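Local structure of 1-Cys peroxiredoxin (Vibrio vulnificus MO6-24/O, 5K2I) at residues G55-A60 and E92-L97; K106-E111 and Y125-D130. The protein is a 1-Cys peroxiredoxin that probably reduces hydrogen peroxide and other peroxides through a reactive cysteine thiol and may also help to remove nitric oxide. All coordinates share one frame; numbering follows the deposited sequence.

Overall arrangement
Both contacts pack elements against the same mixed sheet of the thioredoxin fold. Contact 1 seats helix 53-65 on the approach to edge strand 95-98, and contact 2 seats the end of helix 103-108 on strand 120-130. A short loop joins strand 95-98 to helix 103-108, and the two contacts follow one another along the chain. Their centres are about 17 Å apart, on opposite sides of the chain's centre. They meet where Y56 OH lies 3.3 Å from A126 CB, on the face of strand 120-130 that Y125 and M127 turn away from. As in other peroxiredoxins, helix 53-65 closely follows the loop expected to carry the peroxidatic cysteine.

Contact 1: G55-A60 and E92-L97; sequences GYIVLA and EEILML
I94 reaches across to I57 and Y56 where helix 53-65 of the thioredoxin fold lies against its sheet, in the segment leading to strand 95-98. The contact is apolar and rests mainly on I94, the residue with the most surface buried in it. Its CG1 branch is extended (chi2 169°), which carries CD1 out to the helix surface. There the methyl settles over the backbone where Y56 passes into I57: I94 CD1 is 3.8 Å from Y56 C and 3.7 Å from I57 N. Isoleucine suits this place, because its extended CG1 arm is long enough to set CD1 on the helix backbone and its all-carbon side chain is at home in a buried position. The I57 and I94 side chains cross at about a right angle, so the meeting is local, with the CG1 methylene of I57 facing the I94 methyl.

One turn further along the helix, A60 points toward the 92-97 segment, and its small side chain lets the loop come close. E93 CB is the part nearest A60, 4.1 Å from A60 CB; the E93 chain then bends at chi2 (-70°), and OE1 forms a salt bridge with K64 of the same helix. The carboxylate is thus held on the outside while its aliphatic root helps cover A60. I71, on the strand that pairs in parallel with 95-98, touches both A60 and I94 from the sheet side, whereas the Y56 ring leads away to stack on F38. The closest approach of all is I57 CG1 to I94 CD1, 3.6 Å.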
ATOM      1  N   GLY A  55       5.186 -14.221  -3.578  1.00 12.23           N
ATOM      2  CA  GLY A  55       4.868 -14.923  -2.349  1.00 11.94           C
ATOM      3  C   GLY A  55       4.264 -16.297  -2.564  1.00  9.70           C
ATOM      4  O   GLY A  55       4.595 -17.252  -1.853  1.00 11.50           O
ATOM      5  N   TYR A  56       3.380 -16.410  -3.547  1.00 12.01           N
ATOM      6  CA  TYR A  56       2.753 -17.696  -3.823  1.00 10.14           C
ATOM      7  C   TYR A  56       3.680 -18.606  -4.609  1.00 11.19           C
ATOM      8  O   TYR A  56       3.613 -19.820  -4.458  1.00 11.79           O
ATOM      9  CB  TYR A  56       1.397 -17.495  -4.538  1.00 10.64           C
ATOM     10  CG  TYR A  56       0.382 -16.940  -3.563  1.00  9.96           C
ATOM     11  CD1 TYR A  56      -0.356 -17.781  -2.737  1.00  9.15           C
ATOM     12  CD2 TYR A  56       0.216 -15.569  -3.414  1.00 10.63           C
ATOM     13  CE1 TYR A  56      -1.244 -17.269  -1.805  1.00  9.33           C
ATOM     14  CE2 TYR A  56      -0.683 -15.049  -2.474  1.00 10.03           C
ATOM     15  CZ  TYR A  56      -1.413 -15.912  -1.695  1.00  9.76           C
ATOM     16  OH  TYR A  56      -2.295 -15.428  -0.762  1.00 11.93           O
ATOM     17  N   ILE A  57       4.582 -18.020  -5.397  1.00 11.41           N
ATOM     18  CA  ILE A  57       5.596 -18.808  -6.092  1.00 11.59           C
ATOM     19  C   ILE A  57       6.484 -19.527  -5.087  1.00 11.66           C
ATOM     20  O   ILE A  57       6.687 -20.748  -5.172  1.00 13.02           O
ATOM     21  CB  ILE A  57       6.449 -17.927  -7.024  1.00 12.93           C
ATOM     22  CG1 ILE A  57       5.648 -17.570  -8.275  1.00 14.63           C
ATOM     23  CG2 ILE A  57       7.720 -18.648  -7.433  1.00 14.27           C
ATOM     24  CD1 ILE A  57       6.325 -16.521  -9.163  1.00 19.13           C
ATOM     25  N   VAL A  58       6.999 -18.795  -4.106  1.00 13.23           N
ATOM     26  CA  VAL A  58       7.935 -19.429  -3.190  1.00 13.54           C
ATOM     27  C   VAL A  58       7.223 -20.317  -2.173  1.00 13.08           C
ATOM     28  O   VAL A  58       7.826 -21.244  -1.650  1.00 14.03           O
ATOM     29  CB  VAL A  58       8.832 -18.395  -2.455  1.00 13.15           C
ATOM     30  CG1 VAL A  58       9.736 -17.669  -3.453  1.00 15.49           C
ATOM     31  CG2 VAL A  58       7.998 -17.406  -1.647  1.00 14.58           C
ATOM     32  N   LEU A  59       5.940 -20.066  -1.905  1.00 10.86           N
ATOM     33  CA  LEU A  59       5.199 -20.926  -0.969  1.00 12.74           C
ATOM     34  C   LEU A  59       4.440 -22.064  -1.659  1.00 10.08           C
ATOM     35  O   LEU A  59       3.776 -22.844  -0.984  1.00 12.59           O
ATOM     36  CB  LEU A  59       4.201 -20.113  -0.136  1.00 13.25           C
ATOM     37  CG  LEU A  59       4.694 -19.389   1.119  1.00 23.55           C
ATOM     38  CD1 LEU A  59       3.523 -19.057   2.048  1.00 19.17           C
ATOM     39  CD2 LEU A  59       5.753 -20.190   1.849  1.00 22.32           C
ATOM     40  N   ALA A  60       4.539 -22.161  -2.981  1.00 10.50           N
ATOM     41  CA  ALA A  60       3.736 -23.131  -3.729  1.00 11.26           C
ATOM     42  C   ALA A  60       3.962 -24.563  -3.250  1.00 13.56           C
ATOM     43  O   ALA A  60       3.007 -25.317  -3.072  1.00 15.08           O
ATOM     44  CB  ALA A  60       4.024 -23.024  -5.213  1.00 13.11           C
ATOM     45  N   GLU A  92       5.637 -20.673 -13.025  1.00 19.77           N
ATOM     46  CA  GLU A  92       5.466 -22.071 -13.406  1.00 24.39           C
ATOM     47  C   GLU A  92       4.248 -22.732 -12.761  1.00 28.49           C
ATOM     48  O   GLU A  92       3.392 -23.298 -13.440  1.00 29.39           O
ATOM     49  CB  GLU A  92       6.721 -22.850 -13.003  1.00 31.85           C
ATOM     50  CG  GLU A  92       8.017 -22.050 -13.139  1.00 38.83           C
ATOM     51  CD  GLU A  92       9.230 -22.800 -12.611  1.00 50.53           C
ATOM     52  OE1 GLU A  92       9.232 -24.050 -12.650  1.00 55.35           O
ATOM     53  OE2 GLU A  92      10.180 -22.131 -12.145  1.00 53.03           O
ATOM     54  N   GLU A  93       4.188 -22.630 -11.439  1.00 23.23           N
ATOM     55  CA  GLU A  93       3.269 -23.414 -10.626  1.00 21.84           C
ATOM     56  C   GLU A  93       1.914 -22.742 -10.435  1.00 23.63           C
ATOM     57  O   GLU A  93       1.090 -23.220  -9.657  1.00 22.82           O
ATOM     58  CB  GLU A  93       3.899 -23.686  -9.256  1.00 19.80           C
ATOM     59  CG  GLU A  93       5.097 -24.612  -9.297  1.00 30.37           C
ATOM     60  CD  GLU A  93       4.707 -26.036  -9.625  1.00 39.67           C
ATOM     61  OE1 GLU A  93       4.027 -26.670  -8.787  1.00 45.22           O
ATOM     62  OE2 GLU A  93       5.074 -26.519 -10.717  1.00 44.01           O
ATOM     63  N   ILE A  94       1.679 -21.640 -11.138  1.00 15.09           N
ATOM     64  CA  ILE A  94       0.501 -20.825 -10.853  1.00 12.88           C
ATOM     65  C   ILE A  94      -0.326 -20.539 -12.105  1.00 13.99           C
ATOM     66  O   ILE A  94       0.189 -20.134 -13.145  1.00 14.36           O
ATOM     67  CB  ILE A  94       0.915 -19.512 -10.168  1.00 14.06           C
ATOM     68  CG1 ILE A  94       1.544 -19.836  -8.802  1.00 19.32           C
ATOM     69  CG2 ILE A  94      -0.285 -18.570 -10.001  1.00 11.81           C
ATOM     70  CD1 ILE A  94       2.212 -18.688  -8.140  1.00 26.36           C
ATOM     71  N   LEU A  95      -1.627 -20.782 -11.995  1.00  9.99           N
ATOM     72  CA  LEU A  95      -2.531 -20.618 -13.117  1.00  9.99           C
ATOM     73  C   LEU A  95      -2.927 -19.154 -13.235  1.00  9.66           C
ATOM     74  O   LEU A  95      -3.491 -18.587 -12.301  1.00 11.52           O
ATOM     75  CB  LEU A  95      -3.766 -21.503 -12.929  1.00 10.80           C
ATOM     76  CG  LEU A  95      -4.823 -21.413 -14.023  1.00 14.22           C
ATOM     77  CD1 LEU A  95      -4.246 -21.767 -15.388  1.00 15.80           C
ATOM     78  CD2 LEU A  95      -5.986 -22.325 -13.662  1.00 17.11           C
ATOM     79  N   MET A  96      -2.620 -18.541 -14.369  1.00  9.97           N
ATOM     80  CA  MET A  96      -2.941 -17.135 -14.584  1.00  8.49           C
ATOM     81  C   MET A  96      -4.326 -16.965 -15.218  1.00 10.20           C
ATOM     82  O   MET A  96      -4.576 -17.459 -16.330  1.00 12.61           O
ATOM     83  CB  MET A  96      -1.866 -16.476 -15.460  1.00 11.00           C
ATOM     84  CG  MET A  96      -0.434 -16.816 -15.041  1.00 13.25           C
ATOM     85  SD  MET A  96      -0.007 -16.252 -13.362  1.00 14.03           S
ATOM     86  CE  MET A  96      -0.218 -14.502 -13.609  1.00 12.64           C
ATOM     87  N   LEU A  97      -5.225 -16.280 -14.512  1.00  8.07           N
ATOM     88  CA  LEU A  97      -6.614 -16.125 -14.948  1.00  7.83           C
ATOM     89  C   LEU A  97      -7.003 -14.669 -15.108  1.00  8.00           C
ATOM     90  O   LEU A  97      -6.671 -13.819 -14.272  1.00  9.32           O
ATOM     91  CB  LEU A  97      -7.569 -16.798 -13.954  1.00  7.60           C
ATOM     92  CG  LEU A  97      -7.401 -18.310 -13.766  1.00  8.06           C
ATOM     93  CD1 LEU A  97      -8.290 -18.851 -12.625  1.00 10.10           C
ATOM     94  CD2 LEU A  97      -7.689 -19.038 -15.057  1.00 11.94           C
TER

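Contact 2: K106-E111 and Y125-D130; sequences KALGLE and YAMIID
L108 packs against Y125 and M127, and L110 against Y125, joining the close of helix 103-108 to strand 120-130 in the buried core of this thioredoxin-fold protein. The two leucines are neighbouring bumps on a tight turn. Between them G109 ends the helix in a Schellman motif with a positive phi of 74°, a conformation easily adopted by a residue without a side chain, and the chain turns there so that L108 and L110 both point toward the strand.

L108 CD1 fits the notch between the phenol end of Y125 and the methyl of M127. There L108 CD1 sits snugly beside Y125 OH at 3.2 Å, the side chains crossing at about a right angle. The other branch, L108 CD2, meets M127 CE at 3.9 Å. That second meeting is tip to tip: M127 is straight beyond CG (chi2 and chi3 both 175°), and an unbranched, pliable side chain is well suited to reach so far from the strand. L110 uses the aromatic ring differently. L110 CD1 lies over one face in a CH-pi contact, 3.9 Å from the centroid of the Y125 ring. It is displaced toward the rim, where L110 CD1 is 3.6 Å from Y125 CD2. L110 CB lies beyond the ring outline, above the plane, about equally far (4.1 Å) from Y125 CD2 and Y125 CE2, so of L110 CD1 alone sits over the face.

Around this packing, I2 and P9 touch L108 from the loops, and V139 touches L110. L137 of strand 133-139 touches both Y125 and M127, while A39 of strand 34-40 also lies against Y125. Just past L110, strand 111-113 pairs antiparallel with the earlier part of strand 120-130.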
ATOM      1  N   LYS A 106     -16.755  -8.015  -9.860  1.00  8.67           N
ATOM      2  CA  LYS A 106     -17.967  -7.336  -9.430  1.00  9.98           C
ATOM      3  C   LYS A 106     -18.959  -8.314  -8.809  1.00  9.28           C
ATOM      4  O   LYS A 106     -19.637  -7.969  -7.847  1.00  9.96           O
ATOM      5  CB  LYS A 106     -18.613  -6.596 -10.587  1.00 10.87           C
ATOM      6  CG  LYS A 106     -17.834  -5.372 -11.021  1.00 11.49           C
ATOM      7  CD  LYS A 106     -18.604  -4.569 -12.057  1.00 18.39           C
ATOM      8  CE  LYS A 106     -18.636  -5.278 -13.378  1.00 16.44           C
ATOM      9  NZ  LYS A 106     -19.349  -4.456 -14.414  1.00 22.40           N
ATOM     10  N   ALA A 107     -19.030  -9.530  -9.338  1.00  8.92           N
ATOM     11  CA  ALA A 107     -19.919 -10.560  -8.778  1.00  8.12           C
ATOM     12  C   ALA A 107     -19.521 -10.938  -7.347  1.00 10.03           C
ATOM     13  O   ALA A 107     -20.351 -11.366  -6.562  1.00 12.30           O
ATOM     14  CB  ALA A 107     -19.921 -11.786  -9.660  1.00  8.00           C
ATOM     15  N   LEU A 108     -18.242 -10.775  -7.017  1.00  8.80           N
ATOM     16  CA  LEU A 108     -17.750 -11.029  -5.671  1.00  9.38           C
ATOM     17  C   LEU A 108     -17.967  -9.847  -4.740  1.00  9.37           C
ATOM     18  O   LEU A 108     -17.821  -9.971  -3.528  1.00  9.71           O
ATOM     19  CB  LEU A 108     -16.251 -11.331  -5.698  1.00  9.46           C
ATOM     20  CG  LEU A 108     -15.772 -12.599  -6.380  1.00 10.47           C
ATOM     21  CD1 LEU A 108     -14.262 -12.596  -6.418  1.00 10.71           C
ATOM     22  CD2 LEU A 108     -16.263 -13.813  -5.637  1.00  9.93           C
ATOM     23  N   GLY A 109     -18.227  -8.679  -5.325  1.00  8.41           N
ATOM     24  CA  GLY A 109     -18.310  -7.451  -4.557  1.00  9.19           C
ATOM     25  C   GLY A 109     -16.955  -6.948  -4.107  1.00  9.85           C
ATOM     26  O   GLY A 109     -16.849  -6.242  -3.097  1.00 11.45           O
ATOM     27  N   LEU A 110     -15.913  -7.281  -4.869  1.00  8.79           N
ATOM     28  CA  LEU A 110     -14.553  -6.932  -4.456  1.00  8.20           C
ATOM     29  C   LEU A 110     -13.854  -6.013  -5.468  1.00  9.17           C
ATOM     30  O   LEU A 110     -12.629  -5.949  -5.527  1.00  9.76           O
ATOM     31  CB  LEU A 110     -13.745  -8.211  -4.213  1.00  9.22           C
ATOM     32  CG  LEU A 110     -14.137  -8.922  -2.911  1.00  9.22           C
ATOM     33  CD1 LEU A 110     -13.545 -10.314  -2.827  1.00 10.77           C
ATOM     34  CD2 LEU A 110     -13.684  -8.081  -1.735  1.00 12.94           C
ATOM     35  N   GLU A 111     -14.631  -5.276  -6.249  1.00  7.97           N
ATOM     36  CA  GLU A 111     -14.074  -4.289  -7.164  1.00  9.36           C
ATOM     37  C   GLU A 111     -13.634  -3.033  -6.415  1.00 10.81           C
ATOM     38  O   GLU A 111     -14.029  -2.799  -5.261  1.00 10.73           O
ATOM     39  CB  GLU A 111     -15.090  -3.918  -8.252  1.00  9.65           C
ATOM     40  CG  GLU A 111     -16.246  -3.010  -7.789  1.00 13.51           C
ATOM     41  CD  GLU A 111     -17.444  -3.762  -7.203  1.00 17.92           C
ATOM     42  OE1 GLU A 111     -17.317  -4.922  -6.753  1.00 14.48           O
ATOM     43  OE2 GLU A 111     -18.546  -3.175  -7.199  1.00 26.57           O
ATOM     44  N   TYR A 125      -7.077  -9.655  -2.449  1.00  6.21           N
ATOM     45  CA  TYR A 125      -7.635 -10.634  -1.542  1.00  7.63           C
ATOM     46  C   TYR A 125      -7.043 -12.003  -1.842  1.00  5.90           C
ATOM     47  O   TYR A 125      -6.445 -12.219  -2.907  1.00  6.85           O
ATOM     48  CB  TYR A 125      -9.181 -10.679  -1.641  1.00  8.85           C
ATOM     49  CG  TYR A 125      -9.708 -11.160  -2.991  1.00  6.85           C
ATOM     50  CD1 TYR A 125      -9.733 -12.514  -3.308  1.00  7.80           C
ATOM     51  CD2 TYR A 125     -10.150 -10.258  -3.954  1.00  7.73           C
ATOM     52  CE1 TYR A 125     -10.186 -12.957  -4.540  1.00  8.20           C
ATOM     53  CE2 TYR A 125     -10.619 -10.694  -5.188  1.00  7.01           C
ATOM     54  CZ  TYR A 125     -10.621 -12.043  -5.473  1.00  7.41           C
ATOM     55  OH  TYR A 125     -11.065 -12.469  -6.707  1.00  9.08           O
ATOM     56  N   ALA A 126      -7.251 -12.938  -0.931  1.00  7.17           N
ATOM     57  CA  ALA A 126      -6.889 -14.323  -1.183  1.00  7.90           C
ATOM     58  C   ALA A 126      -7.942 -15.222  -0.580  1.00  8.45           C
ATOM     59  O   ALA A 126      -8.527 -14.905   0.467  1.00  8.48           O
ATOM     60  CB  ALA A 126      -5.510 -14.645  -0.620  1.00 10.40           C
ATOM     61  N   MET A 127      -8.187 -16.329  -1.266  1.00  7.34           N
ATOM     62  CA  MET A 127      -9.198 -17.304  -0.892  1.00  7.99           C
ATOM     63  C   MET A 127      -8.648 -18.715  -0.853  1.00  7.70           C
ATOM     64  O   MET A 127      -7.761 -19.072  -1.650  1.00  9.49           O
ATOM     65  CB  MET A 127     -10.338 -17.329  -1.906  1.00 11.64           C
ATOM     66  CG  MET A 127     -11.208 -16.148  -2.007  1.00 13.45           C
ATOM     67  SD  MET A 127     -12.316 -16.518  -3.390  1.00 12.30           S
ATOM     68  CE  MET A 127     -13.379 -15.088  -3.265  1.00 13.42           C
ATOM     69  N   ILE A 128      -9.218 -19.523   0.034  1.00  8.81           N
ATOM     70  CA  ILE A 128      -9.179 -20.972  -0.116  1.00  8.27           C
ATOM     71  C   ILE A 128     -10.577 -21.408  -0.544  1.00  9.54           C
ATOM     72  O   ILE A 128     -11.566 -21.060   0.105  1.00  9.58           O
ATOM     73  CB  ILE A 128      -8.777 -21.685   1.183  1.00  9.63           C
ATOM     74  CG1 ILE A 128      -7.386 -21.226   1.636  1.00 10.85           C
ATOM     75  CG2 ILE A 128      -8.822 -23.216   1.010  1.00 11.96           C
ATOM     76  CD1 ILE A 128      -7.027 -21.642   3.060  1.00 13.91           C
ATOM     77  N   ILE A 129     -10.645 -22.153  -1.636  1.00  8.09           N
ATOM     78  CA  ILE A 129     -11.907 -22.572  -2.234  1.00  8.48           C
ATOM     79  C   ILE A 129     -11.943 -24.093  -2.287  1.00  8.56           C
ATOM     80  O   ILE A 129     -11.057 -24.710  -2.868  1.00  9.38           O
ATOM     81  CB  ILE A 129     -12.072 -22.003  -3.653  1.00  7.98           C
ATOM     82  CG1 ILE A 129     -11.758 -20.505  -3.642  1.00 10.17           C
ATOM     83  CG2 ILE A 129     -13.475 -22.272  -4.178  1.00  9.84           C
ATOM     84  CD1 ILE A 129     -11.409 -19.948  -4.989  1.00 13.15           C
ATOM     85  N   ASP A 130     -12.958 -24.690  -1.680  1.00  8.32           N
ATOM     86  CA  ASP A 130     -13.086 -26.143  -1.648  1.00  8.67           C
ATOM     87  C   ASP A 130     -14.278 -26.564  -2.478  1.00  9.30           C
ATOM     88  O   ASP A 130     -15.416 -26.267  -2.125  1.00  9.14           O
ATOM     89  CB  ASP A 130     -13.230 -26.641  -0.213  1.00 10.82           C
ATOM     90  CG  ASP A 130     -11.938 -26.514   0.580  1.00 13.14           C
ATOM     91  OD1 ASP A 130     -10.983 -27.264   0.275  1.00 15.09           O
ATOM     92  OD2 ASP A 130     -11.864 -25.679   1.510  1.00 14.59           O
TER